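Fructooligosaccharide ABC transporter substrate-binding protein FusA (Streptococcus pneumoniae, PDB 5G5Y) binds kestose, nystose and longer fructooligosaccharides, with a preference for tetrasaccharides and larger, and hands them to an ABC transporter for import. Local coordinates at residues M138-K143 against G265-W270; H260-G265 against N279-V284. All blocks are in the same frame, centred on the assembly; numbering follows the deposited sequence.

How the contacts relate
Contact 1 is a strand pairing within the sheet; contact 2 lies beside it, centres about 7 Å apart, and the two share Gly265. Strand 138-142 runs between strands 264-269 and 282-284, so contact 1 is one of its two strand pairings, while contact 2 reaches past its end. Two links tie them: Asn142 ND2 to Tyr282 OH, 3.2 Å, and Ile141 N to Asp283 O, 2.8 Å, both probable hydrogen bonds. Contact 1 leads to the sugar site through Trp270, whose side chain is about 4 Å from that of Asn191; contact 2 carries a zinc ion, and its Lys263 side chain lies about 7 Å from a calcium ion.

Contact 1 (M138-K143 against G265-W270); sequences MAWINK and GVYFTW
Ala139, Trp140 and Ile141 pair with Phe268, Tyr267 and Val266 in a buried antiparallel ladder, in the middle of a four-stranded mixed sheet of this solute-binding protein. Trp140 and Tyr267 form the hydrogen-bonded pair, with Trp140 N to Tyr267 O at 2.8 Å and Tyr267 N to Trp140 O at 3.0 Å. Non-hydrogen-bonded pairs lie on either side of it, Ala139 with Phe268 and Ile141 with Val266, and Asn142 N closes the ladder on Gly265 O.

The two faces pack differently. On one, the methyl of Ala139 sits 3.6 Å from CE2 of Phe268, and CG1 of Ile141 meets CG2 of Val266. On the other, Tyr267 has CG between its backbone N and carbonyl carbon (chi1 76°), and CE1 of its ring comes 3.8 Å from Trp140 CB, a CH-pi contact off the ring centre. The rings themselves, nearly parallel but slid apart, barely overlap. Helix 399-412 covers the Trp140 indole through Trp403 and Leu407, while Tyr267 OH bonds to Thr276 and Thr269 OG1 to Glu192. The strand then runs into Trp270, a substrate-binding residue.

On the residue before, Thr269, the carbonyl O takes the Trp140 NE1 hydrogen, 3.1 Å from NE1 with a nearly straight N-H...O angle of 174°; the oxygen lies in the indole plane, yet the N-H reaches it from above the carbonyl plane.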
ATOM      1  N   MET A 138       9.304  -4.597   6.886  1.00 14.82           N
ATOM      2  CA  MET A 138      10.686  -4.333   7.287  1.00 14.78           C
ATOM      3  C   MET A 138      11.025  -5.166   8.526  1.00 14.90           C
ATOM      4  O   MET A 138      10.157  -5.376   9.383  1.00 13.73           O
ATOM      5  CB  MET A 138      10.905  -2.849   7.607  1.00 15.36           C
ATOM      6  CG  MET A 138      10.739  -1.945   6.436  1.00 16.32           C
ATOM      7  SD  MET A 138      10.955  -0.178   6.741  1.00 17.28           S
ATOM      8  CE  MET A 138      12.541  -0.084   7.547  1.00 16.04           C
ATOM      9  N   ALA A 139      12.271  -5.646   8.580  1.00 14.32           N
ATOM     10  CA  ALA A 139      12.788  -6.402   9.741  1.00 14.72           C
ATOM     11  C   ALA A 139      13.501  -5.416  10.670  1.00 14.61           C
ATOM     12  O   ALA A 139      14.230  -4.532  10.190  1.00 15.49           O
ATOM     13  CB  ALA A 139      13.721  -7.495   9.295  1.00 14.87           C
ATOM     14  N   TRP A 140      13.249  -5.567  11.963  1.00 14.51           N
ATOM     15  CA  TRP A 140      13.784  -4.701  12.998  1.00 16.16           C
ATOM     16  C   TRP A 140      14.475  -5.573  14.030  1.00 17.19           C
ATOM     17  O   TRP A 140      14.019  -6.706  14.305  1.00 17.37           O
ATOM     18  CB  TRP A 140      12.634  -3.949  13.660  1.00 16.54           C
ATOM     19  CG  TRP A 140      11.783  -3.201  12.699  1.00 16.46           C
ATOM     20  CD1 TRP A 140      10.671  -3.656  12.074  1.00 16.14           C
ATOM     21  CD2 TRP A 140      11.964  -1.852  12.268  1.00 16.16           C
ATOM     22  NE1 TRP A 140      10.169  -2.689  11.259  1.00 16.23           N
ATOM     23  CE2 TRP A 140      10.929  -1.567  11.370  1.00 15.27           C
ATOM     24  CE3 TRP A 140      12.911  -0.869  12.545  1.00 17.16           C
ATOM     25  CZ2 TRP A 140      10.795  -0.327  10.734  1.00 17.27           C
ATOM     26  CZ3 TRP A 140      12.769   0.394  11.915  1.00 17.25           C
ATOM     27  CH2 TRP A 140      11.735   0.637  11.030  1.00 16.64           C
ATOM     28  N   ILE A 141      15.564  -5.067  14.604  1.00 17.90           N
ATOM     29  CA  ILE A 141      16.352  -5.850  15.553  1.00 18.24           C
ATOM     30  C   ILE A 141      16.605  -5.039  16.843  1.00 19.62           C
ATOM     31  O   ILE A 141      16.760  -3.818  16.776  1.00 18.75           O
ATOM     32  CB  ILE A 141      17.662  -6.336  14.914  1.00 18.53           C
ATOM     33  CG1 ILE A 141      18.432  -7.299  15.838  1.00 18.45           C
ATOM     34  CG2 ILE A 141      18.534  -5.186  14.453  1.00 20.93           C
ATOM     35  CD1 ILE A 141      19.544  -8.037  15.133  1.00 19.54           C
ATOM     36  N   ASN A 142      16.680  -5.754  17.971  1.00 20.99           N
ATOM     37  CA  ASN A 142      16.990  -5.156  19.268  1.00 22.24           C
ATOM     38  C   ASN A 142      18.482  -4.842  19.453  1.00 23.27           C
ATOM     39  O   ASN A 142      19.314  -5.708  19.771  1.00 22.04           O
ATOM     40  CB  ASN A 142      16.427  -6.017  20.422  1.00 23.32           C
ATOM     41  CG  ASN A 142      16.385  -5.231  21.732  1.00 23.80           C
ATOM     42  OD1 ASN A 142      17.314  -4.502  22.009  1.00 24.68           O
ATOM     43  ND2 ASN A 142      15.316  -5.343  22.491  1.00 25.73           N
ATOM     44  N   LYS A 143      18.822  -3.581  19.199  1.00 26.33           N
ATOM     45  CA  LYS A 143      20.188  -3.084  19.361  1.00 30.99           C
ATOM     46  C   LYS A 143      20.680  -3.012  20.823  1.00 28.16           C
ATOM     47  O   LYS A 143      21.868  -3.110  21.024  1.00 26.93           O
ATOM     48  CB  LYS A 143      20.346  -1.678  18.733  1.00 35.32           C
ATOM     49  CG  LYS A 143      20.500  -1.669  17.217  1.00 37.40           C
ATOM     50  CD  LYS A 143      21.221  -0.415  16.697  1.00 42.95           C
ATOM     51  CE  LYS A 143      20.858   0.877  17.445  1.00 46.64           C
ATOM     52  NZ  LYS A 143      21.193   2.130  16.698  1.00 48.82           N
ATOM     53  N   GLY A 265      13.508 -10.169  19.690  1.00 23.56           N
ATOM     54  CA  GLY A 265      14.851  -9.956  19.210  1.00 22.49           C
ATOM     55  C   GLY A 265      14.842  -9.337  17.818  1.00 22.51           C
ATOM     56  O   GLY A 265      15.472  -8.301  17.581  1.00 22.30           O
ATOM     57  N   VAL A 266      14.175 -10.030  16.896  1.00 21.12           N
ATOM     58  CA  VAL A 266      14.002  -9.598  15.509  1.00 19.63           C
ATOM     59  C   VAL A 266      12.529  -9.751  15.247  1.00 18.14           C
ATOM     60  O   VAL A 266      11.950 -10.775  15.592  1.00 17.75           O
ATOM     61  CB  VAL A 266      14.839 -10.435  14.508  1.00 20.69           C
ATOM     62  CG1 VAL A 266      14.472 -10.121  13.044  1.00 21.38           C
ATOM     63  CG2 VAL A 266      16.332 -10.231  14.756  1.00 20.95           C
ATOM     64  N   TYR A 267      11.890  -8.731  14.672  1.00 16.39           N
ATOM     65  CA  TYR A 267      10.488  -8.832  14.300  1.00 16.13           C
ATOM     66  C   TYR A 267      10.231  -7.987  13.044  1.00 15.69           C
ATOM     67  O   TYR A 267      11.106  -7.263  12.598  1.00 16.72           O
ATOM     68  CB  TYR A 267       9.533  -8.428  15.452  1.00 16.75           C
ATOM     69  CG  TYR A 267       9.442  -6.934  15.686  1.00 17.22           C
ATOM     70  CD1 TYR A 267      10.459  -6.232  16.339  1.00 19.05           C
ATOM     71  CD2 TYR A 267       8.379  -6.218  15.188  1.00 18.86           C
ATOM     72  CE1 TYR A 267      10.367  -4.846  16.546  1.00 19.87           C
ATOM     73  CE2 TYR A 267       8.280  -4.839  15.357  1.00 19.21           C
ATOM     74  CZ  TYR A 267       9.267  -4.149  16.023  1.00 19.02           C
ATOM     75  OH  TYR A 267       9.102  -2.785  16.159  1.00 18.57           O
ATOM     76  N   PHE A 268       9.042  -8.143  12.478  1.00 15.55           N
ATOM     77  CA  PHE A 268       8.653  -7.461  11.229  1.00 14.87           C
ATOM     78  C   PHE A 268       7.451  -6.550  11.441  1.00 14.38           C
ATOM     79  O   PHE A 268       6.478  -6.934  12.074  1.00 15.58           O
ATOM     80  CB  PHE A 268       8.325  -8.495  10.123  1.00 14.38           C
ATOM     81  CG  PHE A 268       9.447  -9.427   9.836  1.00 14.73           C
ATOM     82  CD1 PHE A 268       9.703 -10.488  10.677  1.00 14.90           C
ATOM     83  CD2 PHE A 268      10.276  -9.236   8.725  1.00 14.14           C
ATOM     84  CE1 PHE A 268      10.767 -11.345  10.444  1.00 14.98           C
ATOM     85  CE2 PHE A 268      11.338 -10.086   8.487  1.00 14.40           C
ATOM     86  CZ  PHE A 268      11.581 -11.155   9.342  1.00 15.18           C
ATOM     87  N   THR A 269       7.485  -5.375  10.831  1.00 14.58           N
ATOM     88  CA  THR A 269       6.346  -4.464  10.789  1.00 14.92           C
ATOM     89  C   THR A 269       6.625  -3.325   9.838  1.00 14.89           C
ATOM     90  O   THR A 269       7.730  -3.183   9.345  1.00 15.96           O
ATOM     91  CB  THR A 269       5.955  -3.919  12.211  1.00 14.18           C
ATOM     92  OG1 THR A 269       4.639  -3.381  12.142  1.00 16.48           O
ATOM     93  CG2 THR A 269       6.940  -2.932  12.708  1.00 15.32           C
ATOM     94  N   TRP A 270       5.605  -2.543   9.542  1.00 14.39           N
ATOM     95  CA  TRP A 270       5.779  -1.366   8.698  1.00 14.98           C
ATOM     96  C   TRP A 270       6.659  -0.312   9.334  1.00 15.91           C
ATOM     97  O   TRP A 270       7.615   0.187   8.723  1.00 14.60           O
ATOM     98  CB  TRP A 270       4.435  -0.800   8.344  1.00 15.69           C
ATOM     99  CG  TRP A 270       4.431   0.426   7.469  1.00 15.75           C
ATOM    100  CD1 TRP A 270       4.436   1.716   7.898  1.00 16.59           C
ATOM    101  CD2 TRP A 270       4.353   0.476   6.034  1.00 15.94           C
ATOM    102  NE1 TRP A 270       4.380   2.581   6.820  1.00 16.96           N
ATOM    103  CE2 TRP A 270       4.327   1.847   5.666  1.00 15.81           C
ATOM    104  CE3 TRP A 270       4.316  -0.488   5.037  1.00 15.61           C
ATOM    105  CZ2 TRP A 270       4.251   2.263   4.352  1.00 16.97           C
ATOM    106  CZ3 TRP A 270       4.230  -0.078   3.711  1.00 15.33           C
ATOM    107  CH2 TRP A 270       4.209   1.296   3.374  1.00 16.08           C
TER

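Contact 2 (H260-G265 against N279-V284); sequences HDQKFG and NESYDV. With ZN (zinc ion), chain G.
Asn279 meets Gln262 tip to tip, amide against amide with the planes 42° apart. The nitrogens face each other, Gln262 NE2 to Asn279 ND2 at 3.5 Å, and as two donors they make no bond; ND2 is instead taken up by Thr276 O. The Asn279 oxygen turns back on its own chain, where OD1 accepts from Ser281 N at 3.2 Å to make an Asx turn. Ser281 comes next, its CB 3.6 Å from Gln262 OE1, while its hydroxyl bonds to Asp144.

Gln262 sits, with positive phi, at the C-prime position of the Schellman motif that ends helix 252-260; its side chain is extended beyond CG and reaches both residues. At that same helix end Asp261 OD1 binds a zinc ion at 2.0 Å; a water and, at a longer 2.6 Å, His260 ND1 also bind the zinc ion.

Tyr282, at the start of the edge strand, whose next residue Asp283 pairs with Ile141 of strand 138-142, buries more surface here than any other residue, with Gln262 next. Its ring crosses the Gln262 side chain, amide and ring planes 75° apart, with CE1 4.1 Å from Gln262 CD. Beyond it the phenol OH donates to Phe264 O at 2.6 Å; that oxygen lies in the ring plane, and the hydroxyl arrives in the carbonyl plane on a lone pair.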
ATOM      1  N   HIS A 260       5.458  -4.074  22.807  1.00 28.17           N
ATOM      2  CA  HIS A 260       5.422  -2.980  23.809  1.00 31.58           C
ATOM      3  C   HIS A 260       6.326  -3.299  25.014  1.00 31.47           C
ATOM      4  O   HIS A 260       7.031  -2.422  25.520  1.00 28.77           O
ATOM      5  CB  HIS A 260       3.968  -2.749  24.258  1.00 36.13           C
ATOM      6  CG  HIS A 260       3.796  -1.638  25.252  1.00 45.35           C
ATOM      7  ND1 HIS A 260       2.872  -1.695  26.272  1.00 48.77           N
ATOM      8  CD2 HIS A 260       4.421  -0.441  25.378  1.00 48.42           C
ATOM      9  CE1 HIS A 260       2.930  -0.582  26.979  1.00 50.80           C
ATOM     10  NE2 HIS A 260       3.871   0.190  26.467  1.00 48.95           N
ATOM     11  N   ASP A 261       6.376  -4.579  25.398  1.00 30.68           N
ATOM     12  CA  ASP A 261       7.257  -5.051  26.474  1.00 33.37           C
ATOM     13  C   ASP A 261       8.655  -5.455  26.024  1.00 32.00           C
ATOM     14  O   ASP A 261       9.416  -6.008  26.809  1.00 32.31           O
ATOM     15  CB  ASP A 261       6.572  -6.186  27.253  1.00 36.32           C
ATOM     16  CG  ASP A 261       5.231  -5.762  27.841  1.00 38.80           C
ATOM     17  OD1 ASP A 261       5.088  -4.571  28.206  1.00 41.22           O
ATOM     18  OD2 ASP A 261       4.294  -6.596  27.923  1.00 40.26           O
ATOM     19  N   GLN A 262       9.005  -5.143  24.770  1.00 31.88           N
ATOM     20  CA  GLN A 262      10.329  -5.366  24.202  1.00 30.84           C
ATOM     21  C   GLN A 262      10.829  -6.802  24.357  1.00 28.37           C
ATOM     22  O   GLN A 262      11.979  -7.043  24.721  1.00 30.55           O
ATOM     23  CB  GLN A 262      11.331  -4.335  24.739  1.00 33.07           C
ATOM     24  CG  GLN A 262      10.830  -2.890  24.568  1.00 37.09           C
ATOM     25  CD  GLN A 262      11.922  -1.833  24.572  1.00 37.21           C
ATOM     26  OE1 GLN A 262      13.100  -2.133  24.701  1.00 41.25           O
ATOM     27  NE2 GLN A 262      11.518  -0.572  24.424  1.00 43.37           N
ATOM     28  N   LYS A 263       9.951  -7.744  24.068  1.00 25.35           N
ATOM     29  CA  LYS A 263      10.290  -9.174  24.174  1.00 26.21           C
ATOM     30  C   LYS A 263      10.934  -9.754  22.907  1.00 23.44           C
ATOM     31  O   LYS A 263      11.476 -10.877  22.925  1.00 22.61           O
ATOM     32  CB  LYS A 263       9.041  -9.962  24.544  1.00 28.43           C
ATOM     33  CG  LYS A 263       8.499  -9.664  25.948  1.00 33.41           C
ATOM     34  CD  LYS A 263       9.377 -10.298  27.030  1.00 37.18           C
ATOM     35  CE  LYS A 263       9.001  -9.867  28.448  1.00 41.62           C
ATOM     36  NZ  LYS A 263       7.539  -9.986  28.698  1.00 43.67           N
ATOM     37  N   PHE A 264      10.908  -8.982  21.818  1.00 23.57           N
ATOM     38  CA  PHE A 264      11.329  -9.477  20.514  1.00 23.92           C
ATOM     39  C   PHE A 264      12.803  -9.183  20.250  1.00 24.74           C
ATOM     40  O   PHE A 264      13.303  -8.093  20.564  1.00 26.37           O
ATOM     41  CB  PHE A 264      10.501  -8.840  19.398  1.00 21.99           C
ATOM     42  CG  PHE A 264       9.043  -9.199  19.382  1.00 21.10           C
ATOM     43  CD1 PHE A 264       8.565 -10.443  19.772  1.00 19.83           C
ATOM     44  CD2 PHE A 264       8.132  -8.276  18.867  1.00 20.19           C
ATOM     45  CE1 PHE A 264       7.233 -10.746  19.656  1.00 20.02           C
ATOM     46  CE2 PHE A 264       6.797  -8.573  18.762  1.00 20.96           C
ATOM     47  CZ  PHE A 264       6.337  -9.812  19.159  1.00 20.56           C
ATOM     48  N   GLY A 265      13.508 -10.169  19.690  1.00 23.56           N
ATOM     49  CA  GLY A 265      14.851  -9.956  19.210  1.00 22.49           C
ATOM     50  C   GLY A 265      14.842  -9.337  17.818  1.00 22.51           C
ATOM     51  O   GLY A 265      15.472  -8.301  17.581  1.00 22.30           O
ATOM     52  N   ASN A 279      11.633   4.731  20.208  1.00 43.74           N
ATOM     53  CA  ASN A 279      12.853   4.645  20.996  1.00 40.88           C
ATOM     54  C   ASN A 279      13.990   4.084  20.140  1.00 42.21           C
ATOM     55  O   ASN A 279      13.778   3.631  19.002  1.00 42.34           O
ATOM     56  CB  ASN A 279      12.615   3.756  22.218  1.00 42.02           C
ATOM     57  CG  ASN A 279      12.107   2.376  21.830  1.00 40.16           C
ATOM     58  OD1 ASN A 279      12.792   1.644  21.125  1.00 41.30           O
ATOM     59  ND2 ASN A 279      10.897   2.035  22.249  1.00 38.73           N
ATOM     60  N   GLU A 280      15.188   4.081  20.707  1.00 36.48           N
ATOM     61  CA  GLU A 280      16.367   3.649  20.011  1.00 37.22           C
ATOM     62  C   GLU A 280      16.769   2.198  20.345  1.00 31.88           C
ATOM     63  O   GLU A 280      17.788   1.739  19.884  1.00 29.69           O
ATOM     64  CB  GLU A 280      17.512   4.616  20.320  1.00 40.85           C
ATOM     65  CG  GLU A 280      17.189   6.095  20.065  1.00 47.54           C
ATOM     66  CD  GLU A 280      16.724   6.400  18.639  1.00 55.09           C
ATOM     67  OE1 GLU A 280      17.259   5.791  17.677  1.00 56.04           O
ATOM     68  OE2 GLU A 280      15.827   7.267  18.480  1.00 61.04           O
ATOM     69  N   SER A 281      15.966   1.479  21.115  1.00 29.04           N
ATOM     70  CA  SER A 281      16.287   0.072  21.421  1.00 30.79           C
ATOM     71  C   SER A 281      16.236  -0.831  20.172  1.00 29.96           C
ATOM     72  O   SER A 281      16.953  -1.829  20.136  1.00 29.97           O
ATOM     73  CB  SER A 281      15.329  -0.495  22.472  1.00 34.12           C
ATOM     74  OG  SER A 281      15.358   0.302  23.642  1.00 34.71           O
ATOM     75  N   TYR A 282      15.393  -0.459  19.182  1.00 24.66           N
ATOM     76  CA  TYR A 282      15.241  -1.197  17.916  1.00 23.14           C
ATOM     77  C   TYR A 282      15.669  -0.351  16.718  1.00 23.96           C
ATOM     78  O   TYR A 282      15.465   0.892  16.695  1.00 23.08           O
ATOM     79  CB  TYR A 282      13.790  -1.639  17.740  1.00 21.94           C
ATOM     80  CG  TYR A 282      13.414  -2.737  18.673  1.00 22.26           C
ATOM     81  CD1 TYR A 282      12.935  -2.454  19.948  1.00 23.36           C
ATOM     82  CD2 TYR A 282      13.553  -4.079  18.298  1.00 22.00           C
ATOM     83  CE1 TYR A 282      12.608  -3.477  20.827  1.00 24.21           C
ATOM     84  CE2 TYR A 282      13.202  -5.111  19.163  1.00 23.28           C
ATOM     85  CZ  TYR A 282      12.737  -4.803  20.435  1.00 25.08           C
ATOM     86  OH  TYR A 282      12.399  -5.818  21.327  1.00 26.76           O
ATOM     87  N   ASP A 283      16.282  -1.022  15.737  1.00 21.88           N
ATOM     88  CA  ASP A 283      16.671  -0.367  14.499  1.00 21.87           C
ATOM     89  C   ASP A 283      16.499  -1.358  13.341  1.00 20.13           C
ATOM     90  O   ASP A 283      16.185  -2.521  13.567  1.00 18.82           O
ATOM     91  CB  ASP A 283      18.130   0.079  14.581  1.00 23.12           C
ATOM     92  CG  ASP A 283      18.413   1.339  13.769  1.00 26.83           C
ATOM     93  OD1 ASP A 283      17.611   1.722  12.889  1.00 25.65           O
ATOM     94  OD2 ASP A 283      19.464   1.944  14.010  1.00 29.78           O
ATOM     95  N   VAL A 284      16.722  -0.870  12.126  1.00 18.67           N
ATOM     96  CA  VAL A 284      16.598  -1.656  10.901  1.00 17.06           C
ATOM     97  C   VAL A 284      17.651  -2.766  10.861  1.00 17.36           C
ATOM     98  O   VAL A 284      18.841  -2.533  11.111  1.00 17.35           O
ATOM     99  CB  VAL A 284      16.756  -0.799   9.632  1.00 16.52           C
ATOM    100  CG1 VAL A 284      16.491  -1.649   8.399  1.00 16.59           C
ATOM    101  CG2 VAL A 284      15.833   0.423   9.640  1.00 17.23           C
TER
HETATM  102 ZN    ZN G1540       3.314  -3.849  27.677  1.00 56.26          ZN
HETATM  103  O   HOH W   1       1.657  -5.116  26.594  1.00 38.36           O